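Local atomic coordinates of Rbsd/fucu transport protein family protein (Streptococcus pneumoniae, PDB entry 4A34), a protein that probably interconverts the alpha and beta anomers of L-fucose, as a fucose mutarotase of the RbsD/FucU family, and binds beta-L-fucopyranose. Residues E25-A31 against A118-T124; S10-T16 against K41-C45; S70-V76 against Y130-K136. One frame throughout, in Å; residues are numbered along the deposited sequence.

Overall arrangement
The three contacts share one mixed six-stranded sheet, ordered 42-45, 120-124, 25-29, 133-136, 71-74, 103-106. Contact 1 is the parallel pair 25-29 with 120-124, next to edge strand 42-45. Contact 2 lays helix 11-19 against that edge strand, and contact 3 is the antiparallel pair 71-74 with 133-136. The centres of contacts 1 and 2 are about 10 Å apart, as are those of contacts 1 and 3; contacts 2 and 3 are about 19 Å apart and do not touch. Along the chain, contact 1 interleaves with each of the others, while contact 2 closes before contact 3 opens. Contacts 1 and 3 meet at the fucose, whereas contact 2 faces neighbouring subunits and a potassium ion.

Contact 1: E25-A31 against A118-T124; sequences EIVLADA and AYAIVAT. With FUL (beta-L-fucopyranose), chain B.
Asp30 binds the sugar: beta-L-fucopyranose donates from O3 to Asp30 OD2 at 2.7 Å and from O2 to Asp30 OD1 at 3.2 Å. Between the segments, Thr124 (chi1 p) donates twice to one acceptor, from OG1 to Ala29 O at 2.7 Å and from N to Ala29 O at 2.9 Å. The other backbone bonds are Ala29 N to Val122 O (2.8 Å), Val122 N to Val27 O (2.9 Å), Val27 N to Ala120 O (2.9 Å) and Tyr119 N to Glu25 O (2.9 Å). In this parallel strand pair the axes of 25-29 and 120-124 approach to 4.8 Å at 17°, with Val27 beside Ile121, Leu28 beside Val122 and Ala29 beside Ala123. Both are extended. Strand 25-29 is an inner strand of the RbsD/FucU sheet, and Asp30, just past its end, reaches the fucose pocket. On one face Leu28 (m,t) sets CD2 3.4 Å from Val122 CG1, and Ile26 (t,t) brings CD1 to 4.2 Å from Val122 CG1. On the other face Ala29 CB meets Ile121 CG2 at 3.6 Å and Val27 CB meets Ile121 CG1 at 3.8 Å. Before strand 120-124, Ala118 CB lies 3.8 Å from Val27 CG2. Helix 35-38 packs against Ala29 and Ile121.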
loop_
_atom_site.group_PDB
_atom_site.type_symbol
_atom_site.label_atom_id
_atom_site.label_comp_id
_atom_site.label_asym_id
_atom_site.label_seq_id
_atom_site.Cartn_x
_atom_site.Cartn_y
_atom_site.Cartn_z
ATOM N N GLU I 25 -25.581 -7.815 4.409
ATOM C CA GLU I 25 -26.102 -7.101 5.573
ATOM C C GLU I 25 -25.272 -5.855 5.877
ATOM O O GLU I 25 -24.096 -5.778 5.524
ATOM C CB GLU I 25 -26.159 -8.025 6.789
ATOM C CG GLU I 25 -27.147 -9.173 6.632
ATOM C CD GLU I 25 -27.027 -10.229 7.715
ATOM O OE1 GLU I 25 -26.539 -9.920 8.822
ATOM O OE2 GLU I 25 -27.426 -11.379 7.462
ATOM N N ILE I 26 -25.913 -4.876 6.512
ATOM C CA ILE I 26 -25.244 -3.648 6.931
ATOM C C ILE I 26 -25.749 -3.224 8.298
ATOM O O ILE I 26 -26.950 -3.250 8.553
ATOM C CB ILE I 26 -25.409 -2.482 5.903
ATOM C CG1 ILE I 26 -24.703 -1.216 6.423
ATOM C CG2 ILE I 26 -26.883 -2.248 5.573
ATOM C CD1 ILE I 26 -24.698 -0.062 5.494
ATOM N N VAL I 27 -24.819 -2.827 9.161
ATOM C CA VAL I 27 -25.131 -2.481 10.539
ATOM C C VAL I 27 -25.143 -0.978 10.725
ATOM O O VAL I 27 -24.182 -0.287 10.383
ATOM C CB VAL I 27 -24.126 -3.109 11.531
ATOM C CG1 VAL I 27 -24.519 -2.795 12.958
ATOM C CG2 VAL I 27 -24.046 -4.618 11.340
ATOM N N LEU I 28 -26.245 -0.472 11.266
ATOM C CA LEU I 28 -26.320 0.923 11.637
ATOM C C LEU I 28 -25.986 0.962 13.116
ATOM O O LEU I 28 -26.817 0.636 13.966
ATOM C CB LEU I 28 -27.710 1.502 11.328
ATOM C CG LEU I 28 -28.273 1.243 9.914
ATOM C CD1 LEU I 28 -29.687 1.801 9.728
ATOM C CD2 LEU I 28 -27.361 1.793 8.822
ATOM N N ALA I 29 -24.744 1.317 13.421
ATOM C CA ALA I 29 -24.251 1.244 14.787
ATOM C C ALA I 29 -24.438 2.558 15.535
ATOM O O ALA I 29 -24.247 3.634 14.964
ATOM C CB ALA I 29 -22.797 0.839 14.788
ATOM N N ASP I 30 -24.798 2.473 16.813
ATOM C CA ASP I 30 -24.949 3.673 17.626
ATOM C C ASP I 30 -23.615 4.120 18.219
ATOM O O ASP I 30 -22.637 3.378 18.188
ATOM C CB ASP I 30 -26.047 3.509 18.695
ATOM C CG ASP I 30 -25.694 2.501 19.802
ATOM O OD1 ASP I 30 -24.518 2.402 20.235
ATOM O OD2 ASP I 30 -26.632 1.821 20.269
ATOM N N ALA I 31 -23.593 5.327 18.778
ATOM C CA ALA I 31 -22.356 5.975 19.215
ATOM C C ALA I 31 -21.531 5.144 20.182
ATOM O O ALA I 31 -20.310 5.238 20.187
ATOM C CB ALA I 31 -22.658 7.332 19.821
ATOM N N ALA I 118 -21.084 -8.865 8.674
ATOM C CA ALA I 118 -21.822 -7.925 7.841
ATOM C C ALA I 118 -20.867 -7.273 6.860
ATOM O O ALA I 118 -19.657 -7.203 7.117
ATOM C CB ALA I 118 -22.522 -6.884 8.687
ATOM N N TYR I 119 -21.411 -6.804 5.738
ATOM C CA TYR I 119 -20.597 -6.179 4.711
ATOM C C TYR I 119 -20.000 -4.879 5.216
ATOM O O TYR I 119 -18.850 -4.576 4.929
ATOM C CB TYR I 119 -21.392 -5.942 3.429
ATOM C CG TYR I 119 -20.551 -5.438 2.284
ATOM C CD1 TYR I 119 -19.574 -6.243 1.698
ATOM C CD2 TYR I 119 -20.719 -4.154 1.785
ATOM C CE1 TYR I 119 -18.800 -5.782 0.633
ATOM C CE2 TYR I 119 -19.956 -3.690 0.722
ATOM C CZ TYR I 119 -18.997 -4.506 0.154
ATOM O OH TYR I 119 -18.235 -4.034 -0.898
ATOM N N ALA I 120 -20.778 -4.119 5.975
ATOM C CA ALA I 120 -20.291 -2.869 6.526
ATOM C C ALA I 120 -21.021 -2.461 7.796
ATOM O O ALA I 120 -22.213 -2.768 7.998
ATOM C CB ALA I 120 -20.381 -1.759 5.494
ATOM N N ILE I 121 -20.282 -1.766 8.651
ATOM C CA ILE I 121 -20.872 -1.098 9.786
ATOM C C ILE I 121 -20.699 0.397 9.573
ATOM O O ILE I 121 -19.602 0.865 9.230
ATOM C CB ILE I 121 -20.212 -1.531 11.112
ATOM C CG1 ILE I 121 -20.310 -3.059 11.291
ATOM C CG2 ILE I 121 -20.816 -0.745 12.287
ATOM C CD1 ILE I 121 -19.753 -3.594 12.596
ATOM N N VAL I 122 -21.790 1.134 9.742
ATOM C CA VAL I 122 -21.723 2.592 9.817
ATOM C C VAL I 122 -21.859 3.069 11.267
ATOM O O VAL I 122 -22.847 2.786 11.934
ATOM C CB VAL I 122 -22.747 3.295 8.864
ATOM C CG1 VAL I 122 -24.028 2.529 8.772
ATOM C CG2 VAL I 122 -23.005 4.727 9.286
ATOM N N ALA I 123 -20.832 3.759 11.747
ATOM C CA ALA I 123 -20.860 4.391 13.056
ATOM C C ALA I 123 -21.644 5.703 12.975
ATOM O O ALA I 123 -21.294 6.602 12.216
ATOM C CB ALA I 123 -19.446 4.639 13.555
ATOM N N THR I 124 -22.712 5.805 13.751
ATOM C CA THR I 124 -23.538 7.000 13.731
ATOM C C THR I 124 -23.321 7.816 15.004
ATOM O O THR I 124 -22.511 7.444 15.854
ATOM C CB THR I 124 -25.017 6.638 13.589
ATOM O OG1 THR I 124 -25.462 6.041 14.811
ATOM C CG2 THR I 124 -25.241 5.671 12.414
HETATM C C1 FUL B . -23.437 -1.672 23.394
HETATM C C2 FUL B . -24.014 -0.425 22.711
HETATM O O2 FUL B . -24.039 -0.548 21.308
HETATM C C3 FUL B . -25.445 -0.248 23.214
HETATM O O3 FUL B . -26.026 0.915 22.691
HETATM C C4 FUL B . -25.462 -0.180 24.730
HETATM O O4 FUL B . -24.710 0.936 25.125
HETATM C C5 FUL B . -24.810 -1.441 25.285
HETATM C C6 FUL B . -24.884 -1.478 26.806
HETATM O O5 FUL B . -23.472 -1.491 24.802
HETATM O O1 FUL B . -22.119 -1.936 22.986
#

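Contact 2: S10-T16 against K41-C45; sequences SPDLLKT and KLIRC. With K (potassium ion), chain C.
Ile43 points its side chain at the helix and reaches across Ser10, Asp12, Leu13 and Thr16. With chi1 m and chi2 near 142°, it places CG2 4.1 Å from Leu13 CB and 4.2 Å from Ser10 OG, and CG1 4.0 Å from Asp12 OD2. CD1 tightly approaches Thr16 CG2, whose position is less sure. Helix 11-16 crosses strand 42-45 at -138°, with the axes 8.7 Å apart at closest approach. Leu13 CA sits 6.5 Å from Ile43 CA. Ser10 is the N-cap: its OG accepts from Leu13 N at 3.2 Å, and Leu14 N bonds to Ser10 O at 3.0 Å. Cys45 (m) sets SG 4.3 Å from Ser10 OG. Lys41 is extended to chi3, with chi4 p, and passes Thr16 with CE 4.1 Å from Thr16 CB. A water joins the two segments, donating to Asp12 OD2 and accepting from Lys41 NZ, each at 2.8 Å. Arg44 faces away from the helix, and its O binds potassium at 2.5 Å, together with Arg44 O of a neighbouring subunit and three waters. This is helix-on-sheet packing at the edge of the chain's own sheet. Strand 120-124 flanks strand 42-45, Leu13 also touches helix 50-60, and the helix meets a neighbouring subunit.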
loop_
_atom_site.group_PDB
_atom_site.type_symbol
_atom_site.label_atom_id
_atom_site.label_comp_id
_atom_site.label_asym_id
_atom_site.label_seq_id
_atom_site.Cartn_x
_atom_site.Cartn_y
_atom_site.Cartn_z
ATOM N N SER I 10 -23.834 9.679 2.898
ATOM C CA SER I 10 -22.479 10.099 2.546
ATOM C C SER I 10 -21.981 9.440 1.259
ATOM O O SER I 10 -22.500 8.398 0.856
ATOM C CB SER I 10 -21.528 9.753 3.691
ATOM O OG SER I 10 -21.063 8.417 3.571
ATOM N N PRO I 11 -20.963 10.033 0.615
ATOM C CA PRO I 11 -20.400 9.483 -0.625
ATOM C C PRO I 11 -19.936 8.018 -0.543
ATOM O O PRO I 11 -20.197 7.249 -1.467
ATOM C CB PRO I 11 -19.220 10.414 -0.901
ATOM C CG PRO I 11 -19.660 11.719 -0.327
ATOM C CD PRO I 11 -20.423 11.374 0.906
ATOM N N ASP I 12 -19.254 7.634 0.537
ATOM C CA ASP I 12 -18.803 6.250 0.674
ATOM C C ASP I 12 -19.952 5.300 1.009
ATOM O O ASP I 12 -20.065 4.230 0.400
ATOM C CB ASP I 12 -17.648 6.094 1.666
ATOM C CG ASP I 12 -16.827 4.820 1.413
ATOM O OD1 ASP I 12 -16.640 4.436 0.227
ATOM O OD2 ASP I 12 -16.367 4.198 2.401
ATOM N N LEU I 13 -20.825 5.701 1.937
ATOM C CA LEU I 13 -22.024 4.908 2.243
ATOM C C LEU I 13 -22.840 4.559 0.987
ATOM O O LEU I 13 -23.271 3.419 0.830
ATOM C CB LEU I 13 -22.912 5.579 3.310
ATOM C CG LEU I 13 -24.278 4.917 3.565
ATOM C CD1 LEU I 13 -24.128 3.503 4.116
ATOM C CD2 LEU I 13 -25.162 5.749 4.483
ATOM N N LEU I 14 -23.034 5.530 0.098
ATOM C CA LEU I 14 -23.807 5.287 -1.124
ATOM C C LEU I 14 -23.121 4.259 -2.021
ATOM O O LEU I 14 -23.769 3.357 -2.535
ATOM C CB LEU I 14 -24.077 6.592 -1.885
ATOM C CG LEU I 14 -25.227 6.634 -2.905
ATOM C CD1 LEU I 14 -26.368 5.676 -2.586
ATOM C CD2 LEU I 14 -25.770 8.045 -3.002
ATOM N N LYS I 15 -21.809 4.393 -2.183
ATOM C CA LYS I 15 -21.019 3.398 -2.896
ATOM C C LYS I 15 -21.279 2.007 -2.322
ATOM O O LYS I 15 -21.587 1.062 -3.066
ATOM C CB LYS I 15 -19.523 3.730 -2.807
ATOM C CG LYS I 15 -18.638 2.812 -3.615
ATOM C CD LYS I 15 -17.179 3.213 -3.491
ATOM C CE LYS I 15 -16.253 2.253 -4.235
ATOM N NZ LYS I 15 -16.066 0.954 -3.556
ATOM N N THR I 16 -21.168 1.882 -1.001
ATOM C CA THR I 16 -21.286 0.572 -0.377
ATOM C C THR I 16 -22.720 0.032 -0.401
ATOM O O THR I 16 -22.920 -1.159 -0.603
ATOM C CB THR I 16 -20.553 0.490 1.004
ATOM O OG1 THR I 16 -21.297 -0.298 1.945
ATOM C CG2 THR I 16 -20.327 1.838 1.554
ATOM N N LYS I 41 -15.853 -3.622 6.914
ATOM C CA LYS I 41 -15.686 -2.377 6.186
ATOM C C LYS I 41 -16.349 -1.270 7.003
ATOM O O LYS I 41 -17.521 -1.366 7.309
ATOM C CB LYS I 41 -16.323 -2.517 4.802
ATOM C CG LYS I 41 -16.203 -1.312 3.888
ATOM C CD LYS I 41 -16.696 -1.647 2.468
ATOM C CE LYS I 41 -16.559 -0.443 1.535
ATOM N NZ LYS I 41 -15.113 -0.103 1.270
ATOM N N LEU I 42 -15.586 -0.242 7.374
ATOM C CA LEU I 42 -16.069 0.841 8.234
ATOM C C LEU I 42 -16.453 2.126 7.485
ATOM O O LEU I 42 -15.660 2.677 6.707
ATOM C CB LEU I 42 -15.029 1.174 9.309
ATOM C CG LEU I 42 -15.383 2.282 10.306
ATOM C CD1 LEU I 42 -16.556 1.874 11.184
ATOM C CD2 LEU I 42 -14.202 2.642 11.174
ATOM N N ILE I 43 -17.669 2.599 7.742
ATOM C CA ILE I 43 -18.116 3.905 7.294
ATOM C C ILE I 43 -18.437 4.723 8.536
ATOM O O ILE I 43 -19.201 4.271 9.388
ATOM C CB ILE I 43 -19.358 3.793 6.414
ATOM C CG1 ILE I 43 -19.034 2.968 5.168
ATOM C CG2 ILE I 43 -19.872 5.185 6.014
ATOM C CD1 ILE I 43 -20.160 2.074 4.743
ATOM N N ARG I 44 -17.843 5.908 8.660
ATOM C CA ARG I 44 -18.121 6.751 9.812
ATOM C C ARG I 44 -19.109 7.857 9.459
ATOM O O ARG I 44 -18.838 8.700 8.609
ATOM C CB ARG I 44 -16.836 7.356 10.409
ATOM C CG ARG I 44 -15.843 6.363 10.996
ATOM C CD ARG I 44 -15.017 7.008 12.107
ATOM N NE ARG I 44 -15.793 7.093 13.345
ATOM C CZ ARG I 44 -15.767 6.188 14.319
ATOM N NH1 ARG I 44 -14.976 5.126 14.230
ATOM N NH2 ARG I 44 -16.527 6.351 15.391
ATOM N N CYS I 45 -20.252 7.851 10.134
ATOM C CA CYS I 45 -21.238 8.918 10.023
ATOM C C CYS I 45 -21.535 9.516 11.406
ATOM O O CYS I 45 -22.690 9.605 11.839
ATOM C CB CYS I 45 -22.485 8.383 9.344
ATOM S SG CYS I 45 -22.137 7.901 7.651
HETATM K K K C . -17.319 10.696 8.131
HETATM O O HOH W 1 -14.881 1.902 3.188
HETATM O O HOH W 2 -15.143 9.365 6.671
HETATM O O HOH W 3 -19.225 11.659 6.100
HETATM O O HOH W 4 -17.337 11.157 11.023
#

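Contact 3: S70-V76 against Y130-K136; sequences SIQFMNV and YANIILK. With FUL (beta-L-fucopyranose), chain B.
Gln72 and Ile134 form the hydrogen-bonded pair of this antiparallel contact. Gln72 N donates to Ile134 O and Ile134 N donates to Gln72 O, each at 3.1 Å. Lys136 N adds a weak bond to Ser70 O at 3.1 Å. The axes of strands 71-74 and 133-136 approach to 4.8 Å at 168°. Ile71 and Leu135 are a non-hydrogen-bonded pair, with Ile71 CG1 3.7 Å from Leu135 CD2. On that face Ile133 CG2 lies 3.8 Å from Ile71 CG2 and 3.7 Å from Phe73 CE1, at the edge of the ring. Both strands are extended, and the pair widens towards Met74. The polar ends find partners outside the two segments: Lys136 NZ makes a salt bridge with Glu25, and Gln72 NE2 bonds to Ser69. Tyr130 (m), in a left-handed backbone conformation, turns its N to the sugar and donates to fucose O3 at 2.9 Å, while its OH bonds to Asp80. Asn132 (m) donates ND2 to fucose O2 at 2.9 Å and accepts at OD1 from Asp30 N. Val76 CG1 makes a CH-pi contact 4.0 Å from the Tyr130 ring centroid, and fucose C5 lies over the opposite face. Met74 SD, 5.0 Å from that centroid, is an oblique Met-aromatic neighbour. The loop before strand 133-136 thus gives the sugar two directed donors and an aromatic surface, consistent with recognition of O2 and O3 and of the sugar's apolar side.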
loop_
_atom_site.group_PDB
_atom_site.type_symbol
_atom_site.label_atom_id
_atom_site.label_comp_id
_atom_site.label_asym_id
_atom_site.label_seq_id
_atom_site.Cartn_x
_atom_site.Cartn_y
_atom_site.Cartn_z
ATOM N N SER I 70 -35.110 -10.051 8.342
ATOM C CA SER I 70 -34.267 -9.162 7.559
ATOM C C SER I 70 -33.761 -8.002 8.415
ATOM O O SER I 70 -32.888 -7.244 7.986
ATOM C CB SER I 70 -35.025 -8.644 6.335
ATOM O OG SER I 70 -35.906 -7.597 6.700
ATOM N N ILE I 71 -34.316 -7.872 9.621
ATOM C CA ILE I 71 -33.957 -6.796 10.560
ATOM C C ILE I 71 -33.703 -7.363 11.964
ATOM O O ILE I 71 -34.462 -8.205 12.448
ATOM C CB ILE I 71 -35.057 -5.698 10.599
ATOM C CG1 ILE I 71 -35.172 -4.994 9.244
ATOM C CG2 ILE I 71 -34.792 -4.674 11.687
ATOM C CD1 ILE I 71 -36.530 -4.419 8.972
ATOM N N GLN I 72 -32.625 -6.918 12.602
ATOM C CA GLN I 72 -32.311 -7.350 13.962
ATOM C C GLN I 72 -32.013 -6.166 14.859
ATOM O O GLN I 72 -31.311 -5.238 14.461
ATOM C CB GLN I 72 -31.112 -8.304 13.995
ATOM C CG GLN I 72 -31.347 -9.679 13.406
ATOM C CD GLN I 72 -31.133 -9.698 11.913
ATOM O OE1 GLN I 72 -30.039 -9.395 11.419
ATOM N NE2 GLN I 72 -32.182 -10.040 11.177
ATOM N N PHE I 73 -32.548 -6.196 16.074
ATOM C CA PHE I 73 -32.161 -5.223 17.082
ATOM C C PHE I 73 -31.300 -5.924 18.122
ATOM O O PHE I 73 -31.150 -7.143 18.077
ATOM C CB PHE I 73 -33.375 -4.546 17.729
ATOM C CG PHE I 73 -34.263 -3.796 16.765
ATOM C CD1 PHE I 73 -33.789 -3.346 15.538
ATOM C CD2 PHE I 73 -35.577 -3.507 17.111
ATOM C CE1 PHE I 73 -34.621 -2.646 14.659
ATOM C CE2 PHE I 73 -36.412 -2.808 16.239
ATOM C CZ PHE I 73 -35.934 -2.383 15.010
ATOM N N MET I 74 -30.705 -5.156 19.026
ATOM C CA MET I 74 -29.907 -5.729 20.099
ATOM C C MET I 74 -30.729 -5.706 21.373
ATOM O O MET I 74 -31.066 -4.632 21.871
ATOM C CB MET I 74 -28.607 -4.945 20.293
ATOM C CG MET I 74 -27.781 -5.392 21.503
ATOM S SD MET I 74 -26.338 -4.359 21.834
ATOM C CE MET I 74 -25.221 -4.909 20.543
ATOM N N ASN I 75 -31.040 -6.887 21.902
ATOM C CA ASN I 75 -31.858 -6.991 23.107
ATOM C C ASN I 75 -31.174 -6.424 24.352
ATOM O O ASN I 75 -29.947 -6.410 24.446
ATOM C CB ASN I 75 -32.307 -8.434 23.353
ATOM C CG ASN I 75 -33.718 -8.512 23.933
ATOM O OD1 ASN I 75 -34.183 -7.586 24.608
ATOM N ND2 ASN I 75 -34.408 -9.616 23.662
ATOM N N VAL I 76 -31.985 -5.950 25.294
ATOM C CA VAL I 76 -31.488 -5.393 26.557
ATOM C C VAL I 76 -31.129 -6.467 27.598
ATOM O O VAL I 76 -31.676 -7.563 27.587
ATOM C CB VAL I 76 -32.513 -4.394 27.182
ATOM C CG1 VAL I 76 -32.758 -3.209 26.242
ATOM C CG2 VAL I 76 -33.829 -5.094 27.525
ATOM N N TYR I 130 -28.931 0.809 22.926
ATOM C CA TYR I 130 -29.472 -0.386 22.282
ATOM C C TYR I 130 -30.214 -0.017 20.997
ATOM O O TYR I 130 -31.343 -0.460 20.756
ATOM C CB TYR I 130 -30.364 -1.162 23.261
ATOM C CG TYR I 130 -29.620 -1.726 24.457
ATOM C CD1 TYR I 130 -28.974 -2.962 24.378
ATOM C CD2 TYR I 130 -29.561 -1.028 25.669
ATOM C CE1 TYR I 130 -28.290 -3.489 25.461
ATOM C CE2 TYR I 130 -28.873 -1.550 26.767
ATOM C CZ TYR I 130 -28.243 -2.790 26.651
ATOM O OH TYR I 130 -27.559 -3.339 27.721
ATOM N N ALA I 131 -29.545 0.796 20.177
ATOM C CA ALA I 131 -30.172 1.487 19.043
ATOM C C ALA I 131 -29.653 0.965 17.716
ATOM O O ALA I 131 -29.954 1.515 16.653
ATOM C CB ALA I 131 -29.931 2.996 19.150
ATOM N N ASN I 132 -28.872 -0.103 17.801
ATOM C CA ASN I 132 -28.206 -0.687 16.664
ATOM C C ASN I 132 -29.188 -1.495 15.828
ATOM O O ASN I 132 -30.080 -2.126 16.375
ATOM C CB ASN I 132 -27.077 -1.577 17.175
ATOM C CG ASN I 132 -26.105 -0.826 18.065
ATOM O OD1 ASN I 132 -25.268 -0.072 17.577
ATOM N ND2 ASN I 132 -26.205 -1.032 19.375
ATOM N N ILE I 133 -29.031 -1.473 14.509
ATOM C CA ILE I 133 -29.912 -2.233 13.624
ATOM C C ILE I 133 -29.058 -3.002 12.635
ATOM O O ILE I 133 -27.991 -2.531 12.267
ATOM C CB ILE I 133 -30.882 -1.313 12.817
ATOM C CG1 ILE I 133 -31.554 -0.267 13.708
ATOM C CG2 ILE I 133 -31.949 -2.130 12.100
ATOM C CD1 ILE I 133 -32.462 0.684 12.947
ATOM N N ILE I 134 -29.508 -4.183 12.215
ATOM C CA ILE I 134 -28.895 -4.862 11.065
ATOM C C ILE I 134 -29.939 -5.049 9.989
ATOM O O ILE I 134 -31.020 -5.579 10.250
ATOM C CB ILE I 134 -28.275 -6.235 11.396
ATOM C CG1 ILE I 134 -27.320 -6.135 12.585
ATOM C CG2 ILE I 134 -27.551 -6.788 10.169
ATOM C CD1 ILE I 134 -26.807 -7.452 13.061
ATOM N N LEU I 135 -29.607 -4.584 8.788
ATOM C CA LEU I 135 -30.493 -4.648 7.638
ATOM C C LEU I 135 -29.869 -5.562 6.610
ATOM O O LEU I 135 -28.655 -5.498 6.377
ATOM C CB LEU I 135 -30.674 -3.253 7.050
ATOM C CG LEU I 135 -31.180 -2.135 7.969
ATOM C CD1 LEU I 135 -31.078 -0.802 7.247
ATOM C CD2 LEU I 135 -32.624 -2.406 8.395
ATOM N N LYS I 136 -30.691 -6.418 6.006
ATOM C CA LYS I 136 -30.230 -7.376 4.998
ATOM C C LYS I 136 -30.821 -7.067 3.613
ATOM O O LYS I 136 -32.029 -7.141 3.416
ATOM C CB LYS I 136 -30.554 -8.814 5.430
ATOM C CG LYS I 136 -29.991 -9.891 4.496
ATOM C CD LYS I 136 -30.659 -11.248 4.712
ATOM C CE LYS I 136 -29.857 -12.151 5.613
ATOM N NZ LYS I 136 -28.627 -12.648 4.964
HETATM C C1 FUL B . -23.437 -1.672 23.394
HETATM C C2 FUL B . -24.014 -0.425 22.711
HETATM O O2 FUL B . -24.039 -0.548 21.308
HETATM C C3 FUL B . -25.445 -0.248 23.214
HETATM O O3 FUL B . -26.026 0.915 22.691
HETATM C C4 FUL B . -25.462 -0.180 24.730
HETATM O O4 FUL B . -24.710 0.936 25.125
HETATM C C5 FUL B . -24.810 -1.441 25.285
HETATM C C6 FUL B . -24.884 -1.478 26.806
HETATM O O5 FUL B . -23.472 -1.491 24.802
HETATM O O1 FUL B . -22.119 -1.936 22.986
#